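SIR4-interacting protein SIF2 (Saccharomyces cerevisiae, PDB 1R5M) antagonizes telomeric silencing in yeast and serves as a WD40-repeat subunit of the Set3C transcription corepressor complex. Local coordinates at residues 56-61 and 403-408; 95-100 and 129-134; 227-232 and 244-249. All blocks are in the same frame, centred on the assembly; numbering follows the deposited sequence.

In the fold
The protein carries eight WD repeats arranged as the blades of a beta-propeller, and each contact joins neighbouring blades. Contact 1 brings the first and last blades together through two turns, each linking the two innermost strands of its blade; contacts 2 and 3 lie at the other strand ends, where the loop between two blades meets the turn joining the second and third strands of one of them: the blade it enters in contact 2, the blade it leaves in contact 3. Contact 3 is mostly buried, relying on glycine, aliphatic packing and one water. Contacts 1 and 2 are partly buried and polar: amides dominate the first, a histidine-glutamate-arginine cluster the second.

Contact 1 (56-61 and 403-408); sequences LDESIL and NCAGNK
Asn407 OD1, beside Glu58, is gripped by two donors, Asn403 ND2 at 2.8 Å and Lys408 NZ, which come from opposite faces of its plane. In Asn403, CG sits between the backbone N and the carbonyl carbon (chi1 77°). Its OD1 accepts from the backbone N of Asn407 at 3.0 Å, on a lone pair in the carbonyl plane, and from the backbone N of Lys408, which stands above that plane. Its ND2 also sends an almost straight bond across the contact to Glu58 O (3.0 Å, 171°), close to the amide plane. An alanine in place of Asn403 would probably leave Glu58 O without this donor and the side chain of Asn407 less firmly fixed. Asn407 ND2 meets Glu58 OE2 at 3.2 Å from above the carboxylate plane, the two side chains crossing at about a right angle. Lys408 NZ stays 4.3 Å from Glu58 OE2, too far for a salt bridge, though its charge may still favour the carboxylate. Cys404 SG comes within 3.3 Å of Glu58 N, and a water links Asp57 O to Cys404 N. The type I turn from Asp57 to Ile60 enters strand 60-65 of the first propeller blade; 403-408, also turning as type I, connects strands 397-402 and 408-413 of the last, where Asn403 and Lys408 touch Trp53 on strand 50-53 and Lys408 also Ile75 on strand 69-77.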
# COMPACT_ATOMS: atom_id res chain seq x y z
N LEU A 56 -11.83 -9.25 3.85
CA LEU A 56 -12.50 -10.40 4.44
C LEU A 56 -13.11 -11.39 3.45
O LEU A 56 -13.47 -12.50 3.83
CB LEU A 56 -13.57 -9.93 5.43
CG LEU A 56 -13.01 -9.19 6.64
CD1 LEU A 56 -14.15 -8.71 7.53
CD2 LEU A 56 -12.08 -10.11 7.42
N ASP A 57 -13.22 -11.00 2.18
CA ASP A 57 -13.78 -11.88 1.16
C ASP A 57 -12.71 -12.15 0.11
O ASP A 57 -12.37 -11.27 -0.69
CB ASP A 57 -14.99 -11.22 0.50
CG ASP A 57 -15.79 -12.18 -0.35
OD1 ASP A 57 -15.17 -13.04 -1.03
OD2 ASP A 57 -17.04 -12.08 -0.36
N GLU A 58 -12.18 -13.37 0.10
CA GLU A 58 -11.12 -13.74 -0.83
C GLU A 58 -11.47 -13.66 -2.30
O GLU A 58 -10.58 -13.68 -3.15
CB GLU A 58 -10.61 -15.15 -0.51
CG GLU A 58 -11.49 -16.28 -1.03
CD GLU A 58 -10.83 -17.63 -0.88
OE1 GLU A 58 -10.88 -18.21 0.22
OE2 GLU A 58 -10.23 -18.11 -1.87
N SER A 59 -12.76 -13.54 -2.62
CA SER A 59 -13.20 -13.50 -4.02
C SER A 59 -13.48 -12.11 -4.58
O SER A 59 -13.71 -11.97 -5.78
CB SER A 59 -14.46 -14.35 -4.20
OG SER A 59 -15.60 -13.69 -3.67
N ILE A 60 -13.45 -11.09 -3.73
CA ILE A 60 -13.76 -9.74 -4.18
C ILE A 60 -12.56 -8.83 -4.38
O ILE A 60 -11.74 -8.64 -3.48
CB ILE A 60 -14.75 -9.06 -3.21
CG1 ILE A 60 -16.04 -9.88 -3.14
CG2 ILE A 60 -15.05 -7.63 -3.67
CD1 ILE A 60 -17.09 -9.32 -2.19
N LEU A 61 -12.48 -8.26 -5.58
CA LEU A 61 -11.40 -7.37 -5.97
C LEU A 61 -11.94 -6.01 -6.40
O LEU A 61 -12.96 -5.92 -7.08
CB LEU A 61 -10.62 -7.98 -7.15
CG LEU A 61 -9.52 -7.15 -7.82
CD1 LEU A 61 -8.39 -6.90 -6.83
CD2 LEU A 61 -8.99 -7.87 -9.06
N ASN A 403 -4.99 -11.28 -2.40
CA ASN A 403 -6.34 -11.46 -1.90
C ASN A 403 -6.12 -11.92 -0.45
O ASN A 403 -5.01 -12.30 -0.08
CB ASN A 403 -7.15 -12.45 -2.76
CG ASN A 403 -6.81 -13.91 -2.51
OD1 ASN A 403 -5.68 -14.27 -2.20
ND2 ASN A 403 -7.80 -14.77 -2.70
N CYS A 404 -7.16 -11.87 0.38
CA CYS A 404 -6.97 -12.21 1.78
C CYS A 404 -6.55 -13.64 2.09
O CYS A 404 -5.94 -13.90 3.14
CB CYS A 404 -8.22 -11.83 2.60
SG CYS A 404 -9.74 -12.70 2.18
N ALA A 405 -6.85 -14.57 1.19
CA ALA A 405 -6.50 -15.97 1.39
C ALA A 405 -5.07 -16.27 0.95
O ALA A 405 -4.52 -17.33 1.27
CB ALA A 405 -7.48 -16.86 0.63
N GLY A 406 -4.47 -15.33 0.22
CA GLY A 406 -3.11 -15.52 -0.24
C GLY A 406 -2.95 -16.47 -1.42
O GLY A 406 -1.85 -16.95 -1.68
N ASN A 407 -4.04 -16.75 -2.14
CA ASN A 407 -3.95 -17.65 -3.29
C ASN A 407 -4.11 -16.93 -4.63
O ASN A 407 -4.15 -17.58 -5.68
CB ASN A 407 -4.97 -18.79 -3.18
CG ASN A 407 -6.39 -18.30 -2.96
OD1 ASN A 407 -6.82 -17.30 -3.53
ND2 ASN A 407 -7.14 -19.02 -2.13
N LYS A 408 -4.21 -15.61 -4.59
CA LYS A 408 -4.35 -14.81 -5.80
C LYS A 408 -3.68 -13.46 -5.65
O LYS A 408 -3.69 -12.87 -4.57
CB LYS A 408 -5.83 -14.58 -6.14
CG LYS A 408 -6.62 -15.84 -6.46
CD LYS A 408 -8.07 -15.51 -6.76
CE LYS A 408 -8.87 -16.77 -7.04
NZ LYS A 408 -8.82 -17.71 -5.89
O HOH W 1 -9.58 -10.77 -0.73

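Contact 2 (95-100 and 129-134); sequences RHPFAL and NGELRL. With SO4 (sulfate ion), chain B.
Arg133 runs its aliphatic chain across one face of the His96 ring, the two side chains passing antiparallel. Arg133 CD sits 3.7 Å from the ring centroid, a CH-pi contact offset toward the rim. The Arg133 chain is extended from CG to NE (chi3 180°); the guanidinium plane is 76° from that of the ring. Pro97 CD lies over one guanidinium face, 3.1 Å from Arg133 NH2. Glu131 has CG anti to its backbone N (chi1 -176°) and an extended chain beyond it; its carboxylate meets both His96 and Arg133. His96 ND1 donates to Glu131 OE1 at 2.8 Å on the anti side, while Arg133 NE reaches that oxygen at 2.9 Å from above the carboxylate plane; Arg133 NH2 takes OE2, completing a side-on salt bridge. At the other end of the ring His96 NE2 bonds to Thr125 on strand 122-127. A histidine just after the last strand of one blade, bonded to a threonine of the next, is consistent with the WD40 histidine-serine/threonine pairing, here with a glutamate at ND1. Asn129 closes an Asx turn, its OD1 accepting from Glu131 N at 2.9 Å. Its ND2 is joined by one water to Pro97 O and by another to Ala99 N. Arg95 points away from segment 129-134: NH1 and NH2 hold two oxygens of a sulfate ion likely carried over from crystallisation, and NH2 also pairs with Glu93.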
# COMPACT_ATOMS: atom_id res chain seq x y z
N ARG A 95 -18.20 5.05 -10.49
CA ARG A 95 -17.81 6.15 -11.36
C ARG A 95 -17.76 7.53 -10.71
O ARG A 95 -18.56 7.85 -9.84
CB ARG A 95 -18.76 6.18 -12.57
CG ARG A 95 -18.22 6.92 -13.79
CD ARG A 95 -19.16 6.74 -14.98
NE ARG A 95 -19.35 5.33 -15.34
CZ ARG A 95 -18.53 4.63 -16.11
NH1 ARG A 95 -17.45 5.19 -16.63
NH2 ARG A 95 -18.80 3.35 -16.38
N HIS A 96 -16.78 8.32 -11.14
CA HIS A 96 -16.61 9.69 -10.66
C HIS A 96 -16.90 10.60 -11.84
O HIS A 96 -16.41 10.37 -12.95
CB HIS A 96 -15.16 9.95 -10.21
CG HIS A 96 -14.79 9.30 -8.91
ND1 HIS A 96 -14.51 10.02 -7.77
CD2 HIS A 96 -14.59 8.00 -8.59
CE1 HIS A 96 -14.15 9.19 -6.81
NE2 HIS A 96 -14.19 7.96 -7.28
N PRO A 97 -17.71 11.64 -11.64
CA PRO A 97 -18.00 12.53 -12.77
C PRO A 97 -16.75 13.36 -13.08
O PRO A 97 -15.88 13.52 -12.23
CB PRO A 97 -19.14 13.39 -12.25
CG PRO A 97 -18.83 13.49 -10.78
CD PRO A 97 -18.44 12.07 -10.44
N PHE A 98 -16.64 13.87 -14.31
CA PHE A 98 -15.51 14.72 -14.63
C PHE A 98 -15.86 16.09 -14.06
O PHE A 98 -17.04 16.45 -14.03
CB PHE A 98 -15.28 14.80 -16.14
CG PHE A 98 -14.68 13.55 -16.72
CD1 PHE A 98 -15.48 12.47 -17.07
CD2 PHE A 98 -13.30 13.45 -16.88
CE1 PHE A 98 -14.91 11.30 -17.58
CE2 PHE A 98 -12.73 12.28 -17.39
CZ PHE A 98 -13.54 11.21 -17.74
N ALA A 99 -14.86 16.82 -13.61
CA ALA A 99 -15.08 18.14 -13.02
C ALA A 99 -15.73 19.12 -13.98
O ALA A 99 -15.53 19.05 -15.19
CB ALA A 99 -13.77 18.70 -12.50
N LEU A 100 -16.51 20.04 -13.42
CA LEU A 100 -17.17 21.06 -14.21
C LEU A 100 -16.07 21.86 -14.88
O LEU A 100 -16.19 22.26 -16.04
CB LEU A 100 -17.99 21.97 -13.29
CG LEU A 100 -18.80 23.09 -13.95
CD1 LEU A 100 -19.86 22.50 -14.86
CD2 LEU A 100 -19.44 23.95 -12.87
N ASN A 129 -8.47 14.43 -9.89
CA ASN A 129 -8.86 15.79 -9.54
C ASN A 129 -8.98 16.03 -8.04
O ASN A 129 -9.22 17.16 -7.61
CB ASN A 129 -10.16 16.22 -10.26
CG ASN A 129 -11.40 15.51 -9.76
OD1 ASN A 129 -11.59 15.33 -8.56
ND2 ASN A 129 -12.28 15.14 -10.69
N GLY A 130 -8.81 14.97 -7.25
CA GLY A 130 -8.87 15.09 -5.81
C GLY A 130 -10.11 14.58 -5.10
O GLY A 130 -10.10 14.39 -3.89
N GLU A 131 -11.18 14.35 -5.86
CA GLU A 131 -12.42 13.87 -5.26
C GLU A 131 -12.33 12.47 -4.69
O GLU A 131 -11.67 11.59 -5.24
CB GLU A 131 -13.54 13.90 -6.30
CG GLU A 131 -14.90 13.51 -5.73
CD GLU A 131 -15.96 13.38 -6.81
OE1 GLU A 131 -15.81 12.49 -7.68
OE2 GLU A 131 -16.94 14.15 -6.79
N LEU A 132 -13.02 12.27 -3.57
CA LEU A 132 -13.10 10.97 -2.92
C LEU A 132 -14.57 10.58 -2.88
O LEU A 132 -15.43 11.44 -2.69
CB LEU A 132 -12.58 11.04 -1.48
CG LEU A 132 -11.12 11.40 -1.22
CD1 LEU A 132 -10.95 11.74 0.26
CD2 LEU A 132 -10.22 10.23 -1.61
N ARG A 133 -14.86 9.30 -3.10
CA ARG A 133 -16.22 8.80 -3.02
C ARG A 133 -16.20 7.56 -2.13
O ARG A 133 -15.23 6.78 -2.16
CB ARG A 133 -16.80 8.48 -4.40
CG ARG A 133 -17.19 9.74 -5.14
CD ARG A 133 -17.79 9.53 -6.53
NE ARG A 133 -18.09 10.86 -7.06
CZ ARG A 133 -19.31 11.35 -7.23
NH1 ARG A 133 -20.39 10.62 -6.96
NH2 ARG A 133 -19.46 12.61 -7.60
N LEU A 134 -17.25 7.41 -1.33
CA LEU A 134 -17.39 6.30 -0.39
C LEU A 134 -18.49 5.39 -0.89
O LEU A 134 -19.59 5.85 -1.21
CB LEU A 134 -17.75 6.85 0.99
CG LEU A 134 -18.02 5.82 2.09
CD1 LEU A 134 -16.74 5.07 2.43
CD2 LEU A 134 -18.57 6.52 3.31
S SO4 B . -16.08 2.51 -18.98
O1 SO4 B . -15.78 3.92 -18.66
O2 SO4 B . -16.07 2.33 -20.44
O3 SO4 B . -15.06 1.64 -18.37
O4 SO4 B . -17.40 2.14 -18.45
O HOH W 2 -14.78 13.84 -9.86
O HOH W 3 -12.00 16.07 -13.56

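Contact 3 (227-232 and 244-249); sequences GAIFVY and IGHHGP
His246 leans on Gly227 from its first side-chain carbon: CB lies 3.4 Å from Gly227 O. CG is anti to the carbonyl carbon (chi1 -75°), and beyond it CD2 approaches Ile229 CD1, which lies 4.2 Å away at the ring edge, near its plane. The two nitrogens are engaged outside the two segments, ND1 with Asp268 and NE2 with Ser264. This is the histidine of the Gly-His pair that opens a WD repeat, and its bonds match the aspartate-histidine-serine part of the structural tetrad of WD40 blades. A water ties the backbones together, donating to Gly227 O (2.7 Å) and accepting from His246 N (3.0 Å). Gly227 takes a positive phi (80°) in the turn, and its CA lies 3.5 Å from Gly248 O. A CB at this position would run into His246 O, so the close approach of the two backbones depends on the missing side chain. Farther along, Ala228 CB and Ile244 CD1 meet at 3.4 Å, closer than two methyl carbons normally come. Ile244 starts out pointing away, but its bent chain (chi2 -60°) brings CD1 back over the alanine methyl. Segment 227-232 enters strand 229-233 of the WD 4 blade, between strands 219-223 and 241-243; 244-249 leads from strand 241-243 into strand 250-256 of the next blade, with His246 set against Ser266 of strand 261-266.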
# COMPACT_ATOMS: atom_id res chain seq x y z
N GLY A 227 11.78 15.52 6.29
CA GLY A 227 11.79 14.14 6.74
C GLY A 227 11.17 13.84 8.09
O GLY A 227 11.15 12.69 8.53
N ALA A 228 10.65 14.86 8.77
CA ALA A 228 10.04 14.64 10.07
C ALA A 228 8.68 13.97 9.88
O ALA A 228 8.09 14.03 8.81
CB ALA A 228 9.86 15.97 10.80
N ILE A 229 8.22 13.29 10.93
CA ILE A 229 6.91 12.65 10.93
C ILE A 229 6.16 13.29 12.08
O ILE A 229 6.59 13.21 13.23
CB ILE A 229 7.02 11.13 11.17
CG1 ILE A 229 7.79 10.47 10.02
CG2 ILE A 229 5.61 10.52 11.28
CD1 ILE A 229 8.30 9.07 10.35
N PHE A 230 5.05 13.96 11.77
CA PHE A 230 4.25 14.63 12.78
C PHE A 230 3.17 13.72 13.35
O PHE A 230 2.52 12.98 12.61
CB PHE A 230 3.59 15.88 12.18
CG PHE A 230 4.52 17.06 12.03
CD1 PHE A 230 5.90 16.88 11.94
CD2 PHE A 230 4.01 18.35 11.94
CE1 PHE A 230 6.75 17.98 11.77
CE2 PHE A 230 4.85 19.45 11.78
CZ PHE A 230 6.23 19.26 11.69
N VAL A 231 2.98 13.76 14.67
CA VAL A 231 1.98 12.94 15.33
C VAL A 231 0.82 13.84 15.76
O VAL A 231 1.05 14.93 16.29
CB VAL A 231 2.56 12.24 16.58
CG1 VAL A 231 1.56 11.23 17.12
CG2 VAL A 231 3.88 11.56 16.24
N TYR A 232 -0.40 13.38 15.53
CA TYR A 232 -1.59 14.15 15.88
C TYR A 232 -2.66 13.34 16.60
O TYR A 232 -2.68 12.11 16.55
CB TYR A 232 -2.26 14.73 14.64
CG TYR A 232 -1.46 15.74 13.87
CD1 TYR A 232 -0.57 15.34 12.87
CD2 TYR A 232 -1.61 17.10 14.11
CE1 TYR A 232 0.14 16.28 12.13
CE2 TYR A 232 -0.90 18.05 13.38
CZ TYR A 232 -0.03 17.63 12.39
OH TYR A 232 0.67 18.56 11.65
N ILE A 244 11.68 12.81 14.74
CA ILE A 244 12.79 13.33 13.94
C ILE A 244 13.88 12.29 13.72
O ILE A 244 14.31 11.63 14.66
CB ILE A 244 13.42 14.56 14.62
CG1 ILE A 244 12.35 15.62 14.90
CG2 ILE A 244 14.52 15.14 13.74
CD1 ILE A 244 11.64 16.13 13.66
N GLY A 245 14.31 12.15 12.48
CA GLY A 245 15.35 11.18 12.16
C GLY A 245 15.64 11.04 10.68
O GLY A 245 16.79 11.04 10.26
N HIS A 246 14.59 10.91 9.87
CA HIS A 246 14.77 10.76 8.43
C HIS A 246 15.31 12.03 7.77
O HIS A 246 15.06 13.14 8.25
CB HIS A 246 13.46 10.35 7.77
CG HIS A 246 13.09 8.92 7.99
ND1 HIS A 246 13.87 7.87 7.56
CD2 HIS A 246 12.01 8.36 8.59
CE1 HIS A 246 13.29 6.73 7.88
NE2 HIS A 246 12.16 6.99 8.50
N HIS A 247 16.03 11.85 6.67
CA HIS A 247 16.61 12.98 5.94
C HIS A 247 16.01 13.13 4.55
O HIS A 247 16.57 13.84 3.70
CB HIS A 247 18.13 12.82 5.82
CG HIS A 247 18.82 12.56 7.12
ND1 HIS A 247 18.71 11.36 7.79
CD2 HIS A 247 19.63 13.34 7.87
CE1 HIS A 247 19.43 11.41 8.89
NE2 HIS A 247 20.00 12.60 8.97
N GLY A 248 14.89 12.47 4.30
CA GLY A 248 14.26 12.56 3.00
C GLY A 248 12.77 12.28 3.09
O GLY A 248 12.29 11.90 4.16
N PRO A 249 12.02 12.45 2.00
CA PRO A 249 10.57 12.20 1.99
C PRO A 249 10.19 10.84 2.58
O PRO A 249 10.93 9.86 2.44
CB PRO A 249 10.21 12.32 0.52
CG PRO A 249 11.16 13.39 0.05
CD PRO A 249 12.46 12.96 0.69
O HOH W 4 11.75 11.11 10.68